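Long-range contacts in phosphoribosylaminoimidazole carboxylase, ATPase subunit (Thermotoga maritima, PDB 3AX6), which probably catalyses the ATP-dependent carboxylation of 5-aminoimidazole ribonucleotide with bicarbonate to N5-carboxyaminoimidazole ribonucleotide, a step of purine biosynthesis: residues V180-N185 with F241-F246; I190-V195 with I223-A228; L319-A324 with K365-V370; P298-N303 with R356-A361; Y26-D31 with E44-G49. One frame throughout, in Å; residues are numbered along the deposited sequence.

Contact 1: residues V180-N185 with F241-F246; sequences VMVARN and FGIEMF. With ADP (adenosine-5'-diphosphate), chain E.
Val182 and Ile243 meet branch against branch, their side chains crossing at a slant so that Val182 CG1 lies 3.7 Å from Ile243 CG1. Val180 adds its own CG1 on the same face of the sheet, 4.0 Å from Ile243 CB; in Val180 this methyl stands between the backbone N and the carbonyl carbon (chi1 50°). Phe241 shares that face, its ring turned so that Val182 O lies in the ring plane at the edge, 3.6 Å from Phe241 CD1. On the other face the selenomethionine Met181 folds back, bent at chi2 and chi3, and brings SE to 3.8 Å from Gly242 CA. Paired backbone hydrogen bonds join Val180 with Ile243 and Val182 with Phe241, the shortest being Phe241 N to Val182 O at 2.7 Å. Helix 218-235 covers the valine face through Ala228, Val231 and Val232. Farther along, Phe246 CZ approaches ADP C8 at 3.7 Å; the pair belongs to the antiparallel sheet of the ATP-grasp domain, whose strand 239-248 carries Phe246 into the ADP pocket.

Contact 2: residues I190-V195 with I223-A228; sequences IACYPV and IAREIA
Arg225 reaches from its helix to the backbone of Cys192, Tyr193 and Pro194, and its guanidinium supplies the tight part of the contact. Tyr193 O stands over the centre of one guanidinium face, 3.2 Å above the plane and 3.3 Å from Arg225 CZ. Cys192 O is nearer still, 2.6 Å from Arg225 NH2, but the angle is too poor for a hydrogen bond, and this oxygen takes one from Thr293 OG1. The contact is better read as a cation beside two carbonyl oxygens, the negative ends of their C=O dipoles, which would probably stabilise its charge. A turn at chi3 (66°) puts NE beside sulphur, with Cys192 SG 3.7 Å from Arg225 NE and 3.8 Å from Arg225 CB. Val195 forms the buried apolar end at ordinary distances, its CG1 3.9 Å from Arg225 CG and its CB 4.3 Å from Ala224 CB. The solvent side lies at Arg225 and Glu226, the latter pointing away from the strand and salt-bridged to Lys222. Helix 218-235 lies across one face of the antiparallel sheet, its segment axis 8.4 Å from that of strand 190-195, with Ala224 and Ala228 turned to strand 239-248 (Met245, Ile243) and Ala228 to Val180.

Contact 3: residues L319-A324 with K365-V370; sequences LEEALA and KKILKV
Ile367 and Glu321 are brought together by their first torsions: Ile367 holds CG2 anti to the backbone N and CG1 anti to the carbonyl carbon (chi1 -62°), while Glu321 sets CG anti to its own N (chi1 -165°) and continues extended. The two side chains cross at about a right angle. Ile367 CD1 comes within 3.1 Å of Glu321 OE2, and Ile367 CG2 lies 3.7 Å from Glu321 CB, so the isoleucine lies across the acid. Deeper in, Ala322 CB rests 3.6 Å from Leu368 CG, and Leu319 CD1 reaches Leu368 CD2 more loosely at 4.5 Å. Leu368 also packs on Phe347 and Leu304, which ties helix 319-323 to the sheet of strands 299-305 and 343-350. Leu319 touches Leu288 of the second subunit, so the helix lies between this turn and the dimer partner. An alanine in place of Ile367 would probably open a gap against Glu321, and to a lesser degree Ala322, leaving the glutamate chain freer to turn. No hydrogen bond crosses the contact: its chemistry implies cohesion by burial of aliphatic carbon, with the carboxylate at the exposed margin lying beside methyl groups and taking no polar partner across it.

Contact 4: residues P298-N303 with R356-A361; sequences PAVMVN and RALEKA
Val300 and Leu358 are the closest backbone pair, their CA atoms 5.8 Å apart, where helix 356-361 lies on strand 299-303 with segment axes 7.4 Å apart and N-to-C directions only 24° from parallel. This is alpha/beta layering in the C-terminal domain: helix 354-364 covers one face of the strand, which is flanked in the sheet by strands 209-212 and 343-350. Val300 carries most of the contact. With CG1 anti to the backbone N (chi1 177°), its two methyls straddle the helix surface. CG2 enters near the start of the segment, 3.5 Å from Ala357 CB and 4.1 Å from Leu358 CB. Val302, two residues on and on the same face, adds a lighter touch, its CG2 4.1 Å from Ala361 CB. Ala357 and Ala361 lie one turn apart, linked by the helical bond from Ala361 N to Ala357 O, and their small side chains allow the helix to come close to the strand. Beside the contact, Arg356 and Lys360 both form salt bridges with Asp351, which follows strand 343-350. Val300 CG1 with Ala361 CB, 3.5 Å apart, is closer than usual van der Waals contact, while Val300 CG2 stands 3.4 Å from the backbone atom Leu358 N.

Contact 5: residues Y26-D31 with E44-G49; sequences YVIVLD and EQIVAG
The beta-alpha-beta unit of strand 26-31, helix 37-41 and strand 44-47 brings Val29 and Gln45 side by side as parallel neighbours in the preATP-grasp domain. Val29 N donates to Glu44 O at 2.9 Å in a nearly straight bond (170°), and Ile46 N to Val29 O at 2.7 Å, nearly along the C=O axis. Asp31 N donates to Ile46 O at 3.2 Å, so the bonds alternate as parallel pairing requires. At one end Tyr26, with CG anti to the backbone N (chi1 -172°), gives its OH to Glu44 OE2 in a very short bond of 2.5 Å. The carboxylate oxygen lies in the ring plane at its edge, although the ring and carboxylate planes are 74° apart. A phenylalanine in place of Tyr26 would probably leave the Glu44 carboxylate without this mate and freer to turn. On the face of Ile28, Leu30 and Ile46, Leu59 of helix 53-61 packs on Ile28 and Leu30; Ile28 CD1 meets Ile46 CG1 at 3.3 Å, shorter than normal van der Waals contact, so the exact fit is doubtful. On the other face Gln45 NE2 makes a weak bond to Asp31 O and another to Thr33 O, while Gln45 OE1 bonds Ser36 OG. Asp31 OD1 accepts from Gly9 N, within what looks like a GxGxxG turn; a strand-end acid beside such a turn, in a parallel sheet ordered 3-2-1-4-5, is typical of a Rossmann-like fold.

Along the chain contact 5 comes first and stands apart, in the N-terminal parallel sheet, its centre about 27 Å from that of contact 1 and about 35 Å from that of contact 4. Contacts 1 and 2 form one unit, with centres about 7 Å apart: strands 174-184 and 190-198 are neighbours in the large antiparallel sheet, helix 218-235 runs on into strand 239-248, and the segments of contact 2 fall between those of contact 1. Contact 4 uses the same sheet farther across, about 21 Å from contact 1 between centres. Contacts 3 and 4 alternate along the chain, about 13 Å apart between centres, and touch through Lys365 and Val302. One continuous sheet thus connects the nucleotide-binding part to the C-terminal domain.

Contact 1: residues V180-N185 with F241-F246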
# COMPACT_ATOMS: atom_id res chain seq x y z
N VAL A 180 -12.86 16.88 3.47
CA VAL A 180 -11.62 17.11 2.74
C VAL A 180 -10.42 16.97 3.67
O VAL A 180 -10.40 17.54 4.76
CB VAL A 180 -11.60 18.51 2.09
CG1 VAL A 180 -11.97 19.54 3.11
CG2 VAL A 180 -10.22 18.80 1.51
N MSE A 181 -9.45 16.17 3.24
CA MSE A 181 -8.23 15.97 4.01
C MSE A 181 -7.26 17.08 3.62
O MSE A 181 -7.14 17.41 2.44
CB MSE A 181 -7.57 14.63 3.67
CG MSE A 181 -8.46 13.40 3.82
SE MSE A 181 -9.18 13.18 5.60
CE MSE A 181 -7.53 13.00 6.59
N VAL A 182 -6.59 17.67 4.60
CA VAL A 182 -5.60 18.70 4.32
C VAL A 182 -4.41 18.52 5.29
O VAL A 182 -4.58 18.42 6.51
CB VAL A 182 -6.23 20.12 4.40
CG1 VAL A 182 -7.17 20.22 5.56
CG2 VAL A 182 -5.13 21.17 4.50
N ALA A 183 -3.22 18.42 4.74
CA ALA A 183 -2.03 18.23 5.55
C ALA A 183 -1.19 19.49 5.55
O ALA A 183 -1.18 20.25 4.58
CB ALA A 183 -1.22 17.06 5.02
N ARG A 184 -0.47 19.71 6.65
CA ARG A 184 0.38 20.88 6.78
C ARG A 184 1.64 20.54 7.56
O ARG A 184 1.61 19.78 8.53
CB ARG A 184 -0.39 22.01 7.47
CG ARG A 184 0.40 23.30 7.66
CD ARG A 184 -0.48 24.41 8.25
NE ARG A 184 0.23 25.66 8.49
CZ ARG A 184 1.14 25.85 9.44
NH1 ARG A 184 1.47 24.85 10.27
NH2 ARG A 184 1.72 27.03 9.59
N ASN A 185 2.75 21.13 7.10
CA ASN A 185 4.10 21.01 7.67
C ASN A 185 4.29 22.07 8.73
O ASN A 185 3.49 22.99 8.83
CB ASN A 185 5.16 21.32 6.61
CG ASN A 185 5.67 20.10 5.94
OD1 ASN A 185 6.47 20.19 5.02
ND2 ASN A 185 5.21 18.94 6.40
N PHE A 241 -5.36 16.64 8.45
CA PHE A 241 -6.63 16.84 9.14
C PHE A 241 -7.86 16.52 8.30
O PHE A 241 -7.86 16.72 7.08
CB PHE A 241 -6.75 18.29 9.63
CG PHE A 241 -5.65 18.70 10.56
CD1 PHE A 241 -4.34 18.82 10.11
CD2 PHE A 241 -5.92 18.93 11.91
CE1 PHE A 241 -3.31 19.15 10.98
CE2 PHE A 241 -4.89 19.27 12.79
CZ PHE A 241 -3.59 19.38 12.32
N GLY A 242 -8.89 16.01 8.97
CA GLY A 242 -10.14 15.70 8.32
C GLY A 242 -11.10 16.84 8.63
O GLY A 242 -11.46 17.05 9.79
N ILE A 243 -11.48 17.60 7.60
CA ILE A 243 -12.39 18.73 7.78
C ILE A 243 -13.77 18.38 7.22
O ILE A 243 -13.94 18.24 6.01
CB ILE A 243 -11.86 19.99 7.05
CG1 ILE A 243 -10.39 20.25 7.41
CG2 ILE A 243 -12.73 21.19 7.43
CD1 ILE A 243 -10.12 20.43 8.89
N GLU A 244 -14.75 18.24 8.10
CA GLU A 244 -16.11 17.91 7.69
C GLU A 244 -16.94 19.17 7.54
O GLU A 244 -16.97 20.00 8.43
CB GLU A 244 -16.73 16.96 8.71
CG GLU A 244 -15.97 15.66 8.83
CD GLU A 244 -16.39 14.85 10.03
OE1 GLU A 244 -17.61 14.67 10.23
OE2 GLU A 244 -15.49 14.39 10.77
N MSE A 245 -17.61 19.30 6.41
CA MSE A 245 -18.41 20.50 6.14
C MSE A 245 -19.81 20.19 5.63
O MSE A 245 -20.09 19.07 5.19
CB MSE A 245 -17.68 21.37 5.11
CG MSE A 245 -16.29 21.84 5.53
SE MSE A 245 -15.25 22.53 4.04
CE MSE A 245 -14.69 20.83 3.30
N PHE A 246 -20.67 21.20 5.70
CA PHE A 246 -22.04 21.08 5.22
C PHE A 246 -22.24 22.01 4.03
O PHE A 246 -21.78 23.16 4.05
CB PHE A 246 -23.06 21.53 6.27
CG PHE A 246 -23.13 20.65 7.48
CD1 PHE A 246 -22.89 19.29 7.40
CD2 PHE A 246 -23.49 21.19 8.71
CE1 PHE A 246 -23.01 18.47 8.51
CE2 PHE A 246 -23.62 20.38 9.84
CZ PHE A 246 -23.38 19.02 9.73
PB ADP E . -21.13 13.40 15.58
O1B ADP E . -20.27 13.41 14.36
O2B ADP E . -22.13 12.12 15.51
O3B ADP E . -20.14 13.29 16.94
PA ADP E . -22.33 15.58 14.33
O1A ADP E . -21.98 17.00 14.54
O2A ADP E . -21.49 15.01 13.07
O3A ADP E . -22.03 14.77 15.74
O5' ADP E . -23.94 15.48 14.06
C5' ADP E . -24.21 14.30 13.30
C4' ADP E . -25.25 14.58 12.22
O4' ADP E . -26.30 15.48 12.71
C3' ADP E . -24.62 15.27 10.99
O3' ADP E . -24.07 14.33 10.06
C2' ADP E . -25.79 16.09 10.43
O2' ADP E . -26.55 15.32 9.49
C1' ADP E . -26.60 16.47 11.68
N9 ADP E . -26.29 17.85 12.13
C8 ADP E . -25.20 18.26 12.86
N7 ADP E . -25.25 19.54 13.07
C5 ADP E . -26.37 20.04 12.50
C6 ADP E . -26.96 21.33 12.40
N6 ADP E . -26.35 22.43 12.96
N1 ADP E . -28.14 21.47 11.74
C2 ADP E . -28.75 20.42 11.18
N3 ADP E . -28.23 19.19 11.26
C4 ADP E . -27.06 18.96 11.90

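Contact 2: residues I190-V195 with I223-A228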
# COMPACT_ATOMS: atom_id res chain seq x y z
N ILE A 190 1.32 23.45 2.66
CA ILE A 190 -0.01 22.83 2.75
C ILE A 190 -0.26 21.92 1.55
O ILE A 190 0.24 22.17 0.46
CB ILE A 190 -1.18 23.87 2.82
CG1 ILE A 190 -1.13 24.78 1.59
CG2 ILE A 190 -1.09 24.69 4.10
CD1 ILE A 190 -2.23 25.84 1.54
N ALA A 191 -1.03 20.87 1.77
CA ALA A 191 -1.38 19.91 0.73
C ALA A 191 -2.87 19.62 0.88
O ALA A 191 -3.30 19.07 1.89
CB ALA A 191 -0.57 18.63 0.90
N CYS A 192 -3.67 19.99 -0.11
CA CYS A 192 -5.10 19.78 -0.01
C CYS A 192 -5.59 18.69 -0.95
O CYS A 192 -5.21 18.64 -2.12
CB CYS A 192 -5.85 21.09 -0.28
SG CYS A 192 -7.61 21.04 0.16
N TYR A 193 -6.43 17.81 -0.42
CA TYR A 193 -6.98 16.70 -1.19
C TYR A 193 -8.30 17.08 -1.83
O TYR A 193 -8.84 18.14 -1.57
CB TYR A 193 -7.19 15.49 -0.27
CG TYR A 193 -5.90 14.73 -0.02
CD1 TYR A 193 -5.45 13.76 -0.92
CD2 TYR A 193 -5.12 15.00 1.10
CE1 TYR A 193 -4.25 13.09 -0.70
CE2 TYR A 193 -3.92 14.34 1.32
CZ TYR A 193 -3.49 13.39 0.42
OH TYR A 193 -2.29 12.75 0.65
N PRO A 194 -8.81 16.22 -2.71
CA PRO A 194 -10.09 16.56 -3.33
C PRO A 194 -11.16 16.55 -2.23
O PRO A 194 -10.97 15.95 -1.17
CB PRO A 194 -10.30 15.43 -4.34
CG PRO A 194 -8.90 15.04 -4.71
CD PRO A 194 -8.20 15.05 -3.38
N VAL A 195 -12.27 17.24 -2.46
CA VAL A 195 -13.33 17.23 -1.48
C VAL A 195 -14.15 15.99 -1.81
O VAL A 195 -14.32 15.67 -2.99
CB VAL A 195 -14.20 18.53 -1.55
CG1 VAL A 195 -13.87 19.32 -2.78
CG2 VAL A 195 -15.67 18.19 -1.51
N ILE A 223 -14.47 26.36 -3.03
CA ILE A 223 -14.67 27.00 -1.74
C ILE A 223 -14.46 26.04 -0.56
O ILE A 223 -13.93 26.43 0.47
CB ILE A 223 -16.10 27.61 -1.64
CG1 ILE A 223 -16.20 28.83 -2.56
CG2 ILE A 223 -16.43 27.98 -0.19
CD1 ILE A 223 -17.57 29.48 -2.57
N ALA A 224 -14.87 24.78 -0.74
CA ALA A 224 -14.71 23.77 0.31
C ALA A 224 -13.23 23.52 0.62
O ALA A 224 -12.85 23.34 1.78
CB ALA A 224 -15.37 22.46 -0.12
N ARG A 225 -12.40 23.51 -0.43
CA ARG A 225 -10.97 23.29 -0.27
C ARG A 225 -10.34 24.53 0.34
O ARG A 225 -9.35 24.43 1.06
CB ARG A 225 -10.32 22.96 -1.63
CG ARG A 225 -10.80 21.65 -2.24
CD ARG A 225 -10.12 21.31 -3.57
NE ARG A 225 -8.69 21.03 -3.41
CZ ARG A 225 -8.02 20.08 -4.06
NH1 ARG A 225 -8.65 19.29 -4.93
NH2 ARG A 225 -6.72 19.90 -3.84
N GLU A 226 -10.93 25.69 0.06
CA GLU A 226 -10.44 26.94 0.61
C GLU A 226 -10.78 27.02 2.10
O GLU A 226 -9.93 27.38 2.92
CB GLU A 226 -11.06 28.13 -0.14
CG GLU A 226 -10.60 28.27 -1.60
CD GLU A 226 -11.27 29.42 -2.35
OE1 GLU A 226 -10.93 29.62 -3.54
OE2 GLU A 226 -12.12 30.13 -1.76
N ILE A 227 -12.01 26.68 2.45
CA ILE A 227 -12.44 26.71 3.85
C ILE A 227 -11.57 25.77 4.67
O ILE A 227 -11.05 26.14 5.72
CB ILE A 227 -13.91 26.25 4.01
CG1 ILE A 227 -14.84 27.07 3.12
CG2 ILE A 227 -14.33 26.36 5.47
CD1 ILE A 227 -14.87 28.52 3.43
N ALA A 228 -11.43 24.54 4.18
CA ALA A 228 -10.65 23.52 4.87
C ALA A 228 -9.21 23.94 5.08
O ALA A 228 -8.65 23.78 6.16
CB ALA A 228 -10.69 22.21 4.09

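Contact 3: residues L319-A324 with K365-V370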
# COMPACT_ATOMS: atom_id res chain seq x y z
N LEU A 319 -16.94 -12.74 -1.57
CA LEU A 319 -15.65 -12.33 -2.11
C LEU A 319 -15.52 -12.54 -3.61
O LEU A 319 -15.20 -11.61 -4.33
CB LEU A 319 -14.50 -13.04 -1.39
CG LEU A 319 -13.11 -12.50 -1.77
CD1 LEU A 319 -13.05 -11.01 -1.48
CD2 LEU A 319 -12.02 -13.23 -1.00
N GLU A 320 -15.78 -13.76 -4.08
CA GLU A 320 -15.66 -14.06 -5.51
C GLU A 320 -16.58 -13.23 -6.39
O GLU A 320 -16.17 -12.69 -7.42
CB GLU A 320 -15.91 -15.55 -5.78
CG GLU A 320 -14.74 -16.45 -5.41
CD GLU A 320 -14.50 -17.52 -6.45
OE1 GLU A 320 -14.41 -17.17 -7.64
OE2 GLU A 320 -14.39 -18.71 -6.10
N GLU A 321 -17.83 -13.12 -5.97
CA GLU A 321 -18.83 -12.36 -6.70
C GLU A 321 -18.41 -10.89 -6.69
O GLU A 321 -18.56 -10.19 -7.69
CB GLU A 321 -20.19 -12.53 -6.04
CG GLU A 321 -21.39 -12.11 -6.87
CD GLU A 321 -22.70 -12.25 -6.10
OE1 GLU A 321 -22.74 -13.06 -5.15
OE2 GLU A 321 -23.68 -11.57 -6.45
N ALA A 322 -17.89 -10.44 -5.56
CA ALA A 322 -17.47 -9.05 -5.41
C ALA A 322 -16.22 -8.75 -6.24
O ALA A 322 -16.18 -7.74 -6.94
CB ALA A 322 -17.21 -8.74 -3.94
N LEU A 323 -15.21 -9.60 -6.15
CA LEU A 323 -13.98 -9.38 -6.90
C LEU A 323 -14.19 -9.50 -8.40
O LEU A 323 -13.32 -9.14 -9.18
CB LEU A 323 -12.89 -10.34 -6.45
CG LEU A 323 -12.23 -10.10 -5.08
CD1 LEU A 323 -11.14 -11.15 -4.88
CD2 LEU A 323 -11.63 -8.68 -5.02
N ALA A 324 -15.36 -10.01 -8.80
CA ALA A 324 -15.67 -10.16 -10.21
C ALA A 324 -15.99 -8.78 -10.79
O ALA A 324 -16.04 -8.61 -12.01
CB ALA A 324 -16.86 -11.09 -10.40
N LYS A 365 -22.07 -3.75 -2.08
CA LYS A 365 -22.35 -3.51 -0.66
C LYS A 365 -23.32 -4.55 -0.11
O LYS A 365 -23.38 -4.77 1.10
CB LYS A 365 -22.94 -2.10 -0.48
CG LYS A 365 -23.39 -1.77 0.94
CD LYS A 365 -23.83 -0.31 1.05
CE LYS A 365 -24.50 -0.02 2.38
NZ LYS A 365 -23.64 -0.39 3.55
N LYS A 366 -24.06 -5.20 -1.01
CA LYS A 366 -25.03 -6.22 -0.62
C LYS A 366 -24.45 -7.62 -0.73
O LYS A 366 -25.01 -8.57 -0.20
CB LYS A 366 -26.27 -6.13 -1.50
CG LYS A 366 -27.00 -4.79 -1.41
CD LYS A 366 -28.13 -4.71 -2.42
CE LYS A 366 -28.83 -3.36 -2.33
NZ LYS A 366 -29.86 -3.21 -3.39
N ILE A 367 -23.32 -7.73 -1.42
CA ILE A 367 -22.65 -9.00 -1.65
C ILE A 367 -21.56 -9.32 -0.62
O ILE A 367 -21.50 -10.44 -0.09
CB ILE A 367 -22.03 -9.03 -3.06
CG1 ILE A 367 -23.15 -8.89 -4.10
CG2 ILE A 367 -21.23 -10.30 -3.28
CD1 ILE A 367 -22.65 -8.84 -5.54
N LEU A 368 -20.69 -8.35 -0.36
CA LEU A 368 -19.61 -8.52 0.61
C LEU A 368 -20.15 -8.40 2.01
O LEU A 368 -20.80 -7.41 2.34
CB LEU A 368 -18.53 -7.46 0.40
CG LEU A 368 -17.29 -7.90 -0.39
CD1 LEU A 368 -16.30 -6.74 -0.46
CD2 LEU A 368 -16.67 -9.10 0.30
N LYS A 369 -19.88 -9.39 2.85
CA LYS A 369 -20.36 -9.35 4.23
C LYS A 369 -19.44 -10.06 5.21
O LYS A 369 -18.96 -11.16 4.95
CB LYS A 369 -21.76 -9.95 4.30
CG LYS A 369 -22.77 -9.20 3.44
CD LYS A 369 -24.20 -9.62 3.70
CE LYS A 369 -25.16 -8.76 2.89
NZ LYS A 369 -24.93 -7.30 3.14
N VAL A 370 -19.19 -9.40 6.34
CA VAL A 370 -18.35 -9.96 7.39
C VAL A 370 -19.27 -10.72 8.33
O VAL A 370 -20.17 -10.14 8.94
CB VAL A 370 -17.62 -8.87 8.17
CG1 VAL A 370 -16.76 -9.50 9.26
CG2 VAL A 370 -16.78 -8.03 7.22

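Contact 4: residues P298-N303 with R356-A361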
# COMPACT_ATOMS: atom_id res chain seq x y z
N PRO A 298 -11.60 8.46 -10.14
CA PRO A 298 -12.73 8.57 -9.21
C PRO A 298 -12.85 7.30 -8.37
O PRO A 298 -12.48 6.22 -8.82
CB PRO A 298 -13.92 8.77 -10.13
CG PRO A 298 -13.32 9.59 -11.24
CD PRO A 298 -12.02 8.86 -11.50
N ALA A 299 -13.40 7.42 -7.17
CA ALA A 299 -13.54 6.27 -6.30
C ALA A 299 -14.68 6.34 -5.30
O ALA A 299 -15.10 7.41 -4.86
CB ALA A 299 -12.22 6.05 -5.54
N VAL A 300 -15.18 5.17 -4.94
CA VAL A 300 -16.26 5.06 -3.97
C VAL A 300 -15.78 4.05 -2.93
O VAL A 300 -15.42 2.92 -3.27
CB VAL A 300 -17.56 4.57 -4.64
CG1 VAL A 300 -18.65 4.39 -3.58
CG2 VAL A 300 -18.01 5.59 -5.69
N MSE A 301 -15.74 4.47 -1.68
CA MSE A 301 -15.31 3.60 -0.59
C MSE A 301 -16.51 3.27 0.28
O MSE A 301 -17.32 4.16 0.59
CB MSE A 301 -14.23 4.26 0.26
CG MSE A 301 -13.77 3.38 1.42
SE MSE A 301 -13.74 4.30 3.12
CE MSE A 301 -15.61 4.20 3.57
N VAL A 302 -16.61 2.01 0.67
CA VAL A 302 -17.70 1.54 1.52
C VAL A 302 -17.13 0.77 2.71
O VAL A 302 -16.26 -0.09 2.54
CB VAL A 302 -18.67 0.58 0.75
CG1 VAL A 302 -19.70 -0.00 1.70
CG2 VAL A 302 -19.36 1.33 -0.37
N ASN A 303 -17.63 1.07 3.90
CA ASN A 303 -17.18 0.40 5.11
C ASN A 303 -17.79 -0.98 5.23
O ASN A 303 -18.95 -1.19 4.90
CB ASN A 303 -17.54 1.21 6.36
CG ASN A 303 -16.70 2.46 6.51
OD1 ASN A 303 -15.48 2.41 6.44
ND2 ASN A 303 -17.36 3.59 6.73
N ARG A 356 -20.54 5.06 -12.21
CA ARG A 356 -20.40 3.62 -12.38
C ARG A 356 -19.72 3.08 -11.14
O ARG A 356 -19.97 1.96 -10.70
CB ARG A 356 -19.54 3.27 -13.60
CG ARG A 356 -20.24 3.35 -14.93
CD ARG A 356 -19.72 2.25 -15.84
NE ARG A 356 -18.26 2.21 -15.87
CZ ARG A 356 -17.55 1.21 -16.39
NH1 ARG A 356 -18.16 0.16 -16.92
NH2 ARG A 356 -16.22 1.25 -16.37
N ALA A 357 -18.83 3.89 -10.56
CA ALA A 357 -18.15 3.47 -9.35
C ALA A 357 -19.19 3.28 -8.26
O ALA A 357 -19.23 2.25 -7.60
CB ALA A 357 -17.12 4.51 -8.93
N LEU A 358 -20.06 4.28 -8.10
CA LEU A 358 -21.11 4.23 -7.10
C LEU A 358 -22.07 3.06 -7.35
O LEU A 358 -22.51 2.39 -6.41
CB LEU A 358 -21.90 5.54 -7.08
CG LEU A 358 -23.11 5.61 -6.14
CD1 LEU A 358 -22.66 5.42 -4.70
CD2 LEU A 358 -23.82 6.95 -6.32
N GLU A 359 -22.39 2.83 -8.62
CA GLU A 359 -23.30 1.75 -8.98
C GLU A 359 -22.70 0.41 -8.57
O GLU A 359 -23.37 -0.42 -7.95
CB GLU A 359 -23.58 1.76 -10.49
CG GLU A 359 -24.59 0.70 -10.95
CD GLU A 359 -23.97 -0.68 -11.19
OE1 GLU A 359 -24.73 -1.67 -11.22
OE2 GLU A 359 -22.74 -0.77 -11.38
N LYS A 360 -21.44 0.21 -8.94
CA LYS A 360 -20.75 -1.03 -8.62
C LYS A 360 -20.64 -1.20 -7.11
O LYS A 360 -20.91 -2.28 -6.57
CB LYS A 360 -19.35 -1.02 -9.23
CG LYS A 360 -19.31 -1.05 -10.75
CD LYS A 360 -17.87 -0.98 -11.23
CE LYS A 360 -17.76 -1.01 -12.74
NZ LYS A 360 -16.34 -1.06 -13.19
N ALA A 361 -20.25 -0.12 -6.43
CA ALA A 361 -20.08 -0.15 -4.98
C ALA A 361 -21.35 -0.55 -4.24
O ALA A 361 -21.31 -1.40 -3.35
CB ALA A 361 -19.59 1.19 -4.48

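Contact 5: residues Y26-D31 with E44-G49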
# COMPACT_ATOMS: atom_id res chain seq x y z
N TYR A 26 11.67 4.25 12.43
CA TYR A 26 11.54 3.25 13.47
C TYR A 26 10.27 3.64 14.22
O TYR A 26 10.11 4.80 14.58
CB TYR A 26 12.74 3.32 14.41
CG TYR A 26 12.81 2.20 15.42
CD1 TYR A 26 13.43 1.00 15.11
CD2 TYR A 26 12.28 2.36 16.70
CE1 TYR A 26 13.54 -0.02 16.05
CE2 TYR A 26 12.38 1.33 17.65
CZ TYR A 26 13.01 0.15 17.31
OH TYR A 26 13.14 -0.86 18.23
N VAL A 27 9.37 2.69 14.44
CA VAL A 27 8.13 3.01 15.14
C VAL A 27 7.86 2.23 16.42
O VAL A 27 7.97 1.01 16.47
CB VAL A 27 6.89 2.84 14.24
CG1 VAL A 27 6.85 1.43 13.69
CG2 VAL A 27 5.63 3.12 15.04
N ILE A 28 7.48 2.97 17.45
CA ILE A 28 7.15 2.41 18.74
C ILE A 28 5.68 2.78 18.99
O ILE A 28 5.32 3.96 18.99
CB ILE A 28 8.11 2.95 19.85
CG1 ILE A 28 7.40 3.03 21.20
CG2 ILE A 28 8.68 4.30 19.44
CD1 ILE A 28 7.05 1.69 21.79
N VAL A 29 4.84 1.75 19.16
CA VAL A 29 3.40 1.91 19.39
C VAL A 29 2.99 1.76 20.86
O VAL A 29 3.49 0.89 21.58
CB VAL A 29 2.59 0.88 18.53
CG1 VAL A 29 1.14 0.83 18.99
CG2 VAL A 29 2.66 1.25 17.05
N LEU A 30 2.06 2.60 21.31
CA LEU A 30 1.55 2.54 22.67
C LEU A 30 0.06 2.25 22.59
O LEU A 30 -0.69 3.02 21.99
CB LEU A 30 1.80 3.86 23.41
CG LEU A 30 1.29 3.93 24.86
CD1 LEU A 30 2.00 5.06 25.59
CD2 LEU A 30 -0.24 4.14 24.90
N ASP A 31 -0.35 1.14 23.18
CA ASP A 31 -1.74 0.71 23.16
C ASP A 31 -1.98 -0.23 24.36
O ASP A 31 -1.11 -1.04 24.69
CB ASP A 31 -2.03 -0.02 21.85
CG ASP A 31 -3.51 -0.14 21.56
OD1 ASP A 31 -4.10 0.84 21.05
OD2 ASP A 31 -4.08 -1.22 21.86
N GLU A 44 8.30 -1.94 18.19
CA GLU A 44 8.08 -2.16 19.61
C GLU A 44 6.70 -1.66 19.99
O GLU A 44 6.11 -0.83 19.30
CB GLU A 44 9.08 -1.38 20.44
CG GLU A 44 10.53 -1.75 20.30
CD GLU A 44 11.41 -0.80 21.08
OE1 GLU A 44 11.05 -0.49 22.24
OE2 GLU A 44 12.45 -0.35 20.55
N GLN A 45 6.18 -2.17 21.11
CA GLN A 45 4.90 -1.73 21.63
C GLN A 45 5.04 -1.59 23.13
O GLN A 45 5.72 -2.39 23.77
CB GLN A 45 3.77 -2.72 21.35
CG GLN A 45 2.41 -2.10 21.72
CD GLN A 45 1.24 -3.06 21.66
OE1 GLN A 45 1.06 -3.80 20.69
NE2 GLN A 45 0.41 -3.03 22.69
N ILE A 46 4.41 -0.56 23.67
CA ILE A 46 4.41 -0.33 25.10
C ILE A 46 2.97 -0.64 25.50
O ILE A 46 2.04 0.03 25.06
CB ILE A 46 4.71 1.15 25.45
CG1 ILE A 46 6.12 1.52 24.99
CG2 ILE A 46 4.59 1.37 26.95
CD1 ILE A 46 6.47 2.99 25.19
N VAL A 47 2.79 -1.69 26.29
CA VAL A 47 1.46 -2.08 26.73
C VAL A 47 1.03 -1.13 27.83
O VAL A 47 1.50 -1.23 28.96
CB VAL A 47 1.45 -3.51 27.27
CG1 VAL A 47 0.01 -4.00 27.42
CG2 VAL A 47 2.25 -4.42 26.33
N ALA A 48 0.14 -0.20 27.50
CA ALA A 48 -0.33 0.79 28.47
C ALA A 48 -1.51 1.60 27.97
O ALA A 48 -1.68 1.80 26.77
CB ALA A 48 0.82 1.72 28.84
N GLY A 49 -2.31 2.07 28.92
CA GLY A 49 -3.49 2.86 28.59
C GLY A 49 -3.19 4.28 28.14
O GLY A 49 -2.11 4.82 28.40